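Local coordinates for protein neurotoxin (Clostridium botulinum, PDB 2QN0) that acts as the zinc-dependent light chain protease of botulinum neurotoxin type C1 and probably cleaves neuronal SNARE proteins with dual substrate specificity, at residues A[117-121]-A[177-181]. Residues are numbered along the deposited sequence; the frame is centred on the assembly and turned at random.
Sequences PGNNN and NNTFA
Two loops meet without forming sheet. Gly-118 is extended at phi/psi 159/177, where a CB would collide with the preceding carbonyl. Asn-119 is also extended; the chain then bends at Asn-120 (-53/-34) and Asn-121 (-91/3). Opposite, Asn-178 and Thr-179 are extended and Ala-181 turns to helical angles. The two segments run roughly antiparallel: CA of Asn-119 lies 5.3 Å from CA of Ala-181, and CA of Asn-121 lies 6.9 Å from CA of Asn-178. Asn-119, in rotamer p, accepts a weak hydrogen bond at OD1 from its own segment's Asn-121 N (2.8 Å), as in an Asx turn. This is loop-to-loop packing in the zinc protease fold, between the connection from helix 101-112 to strand 126-128 and that from strand 169-171 to strand 190-193. Asn-121 ND2 donates to Asn-178 OD1 at 2.6 Å. Thr-179 N donates weakly to Asn-120 OD1 (3.4 Å), while Thr-179 OG1 is hydrogen-bonded to Glu-184 OE2. One water donates to Asn-177 O (2.6 Å) and accepts from Asn-120 ND2 (3.0 Å) and Asn-121 ND2 (3.2 Å). CB of Asn-119 packs on CB of Ala-181 at 4.2 Å. The ND2 atoms of Asn-119 and Asn-178, 3.3 Å apart, both donate to the Asp-132 carboxylate.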
loop_
_atom_site.group_PDB
_atom_site.type_symbol
_atom_site.label_atom_id
_atom_site.label_comp_id
_atom_site.label_asym_id
_atom_site.label_seq_id
_atom_site.Cartn_x
_atom_site.Cartn_y
_atom_site.Cartn_z
ATOM N N PRO A 117 -11.346 6.907 -14.790
ATOM C CA PRO A 117 -10.757 6.398 -16.031
ATOM C C PRO A 117 -10.200 7.500 -16.928
ATOM O O PRO A 117 -10.864 7.953 -17.862
ATOM C CB PRO A 117 -11.918 5.639 -16.676
ATOM C CG PRO A 117 -13.110 6.416 -16.230
ATOM C CD PRO A 117 -12.804 6.703 -14.771
ATOM N N GLY A 118 -8.978 7.927 -16.629
ATOM C CA GLY A 118 -8.344 8.964 -17.418
ATOM C C GLY A 118 -7.228 9.678 -16.685
ATOM O O GLY A 118 -6.939 9.387 -15.522
ATOM N N ASN A 119 -6.575 10.600 -17.385
ATOM C CA ASN A 119 -5.508 11.396 -16.796
ATOM C C ASN A 119 -5.581 12.808 -17.371
ATOM O O ASN A 119 -6.544 13.151 -18.059
ATOM C CB ASN A 119 -4.126 10.775 -17.058
ATOM C CG ASN A 119 -3.782 10.689 -18.531
ATOM O OD1 ASN A 119 -4.342 11.405 -19.361
ATOM N ND2 ASN A 119 -2.833 9.817 -18.861
ATOM N N ASN A 120 -4.569 13.620 -17.091
ATOM C CA ASN A 120 -4.552 15.001 -17.565
ATOM C C ASN A 120 -4.762 15.150 -19.070
ATOM O O ASN A 120 -5.378 16.118 -19.517
ATOM C CB ASN A 120 -3.238 15.686 -17.152
ATOM C CG ASN A 120 -2.015 15.093 -17.840
ATOM O OD1 ASN A 120 -1.752 13.889 -17.755
ATOM N ND2 ASN A 120 -1.251 15.946 -18.518
ATOM N N ASN A 121 -4.269 14.193 -19.851
ATOM C CA ASN A 121 -4.401 14.264 -21.303
ATOM C C ASN A 121 -5.644 13.605 -21.903
ATOM O O ASN A 121 -5.806 13.574 -23.124
ATOM C CB ASN A 121 -3.144 13.698 -21.965
ATOM C CG ASN A 121 -1.956 14.631 -21.837
ATOM O OD1 ASN A 121 -2.059 15.819 -22.139
ATOM N ND2 ASN A 121 -0.824 14.100 -21.395
ATOM N N ASN A 177 4.966 11.186 -21.568
ATOM C CA ASN A 177 4.393 12.515 -21.775
ATOM C C ASN A 177 3.226 12.929 -20.881
ATOM O O ASN A 177 2.605 13.967 -21.118
ATOM C CB ASN A 177 3.987 12.682 -23.243
ATOM C CG ASN A 177 5.169 12.566 -24.189
ATOM O OD1 ASN A 177 6.185 13.243 -24.020
ATOM N ND2 ASN A 177 5.041 11.706 -25.193
ATOM N N ASN A 178 2.922 12.137 -19.858
ATOM C CA ASN A 178 1.830 12.488 -18.956
ATOM C C ASN A 178 2.371 12.867 -17.581
ATOM O O ASN A 178 3.567 12.748 -17.314
ATOM C CB ASN A 178 0.850 11.318 -18.791
ATOM C CG ASN A 178 0.249 10.859 -20.106
ATOM O OD1 ASN A 178 -0.107 11.672 -20.961
ATOM N ND2 ASN A 178 0.114 9.546 -20.266
ATOM N N THR A 179 1.480 13.342 -16.717
ATOM C CA THR A 179 1.842 13.694 -15.348
ATOM C C THR A 179 1.151 12.643 -14.480
ATOM O O THR A 179 0.308 11.902 -14.978
ATOM C CB THR A 179 1.336 15.099 -14.969
ATOM O OG1 THR A 179 -0.070 15.187 -15.224
ATOM C CG2 THR A 179 2.068 16.164 -15.780
ATOM N N PHE A 180 1.497 12.572 -13.197
ATOM C CA PHE A 180 0.900 11.575 -12.305
ATOM C C PHE A 180 -0.550 11.838 -11.910
ATOM O O PHE A 180 -0.846 12.755 -11.141
ATOM C CB PHE A 180 1.753 11.424 -11.040
ATOM C CG PHE A 180 3.061 10.723 -11.273
ATOM C CD1 PHE A 180 3.093 9.360 -11.554
ATOM C CD2 PHE A 180 4.262 11.426 -11.225
ATOM C CE1 PHE A 180 4.305 8.703 -11.785
ATOM C CE2 PHE A 180 5.480 10.781 -11.454
ATOM C CZ PHE A 180 5.501 9.417 -11.735
ATOM N N ALA A 181 -1.449 11.007 -12.431
ATOM C CA ALA A 181 -2.872 11.122 -12.150
ATOM C C ALA A 181 -3.201 10.954 -10.665
ATOM O O ALA A 181 -4.204 11.477 -10.190
ATOM C CB ALA A 181 -3.647 10.093 -12.976
HETATM O O HOH W 1 1.354 16.007 -20.003
#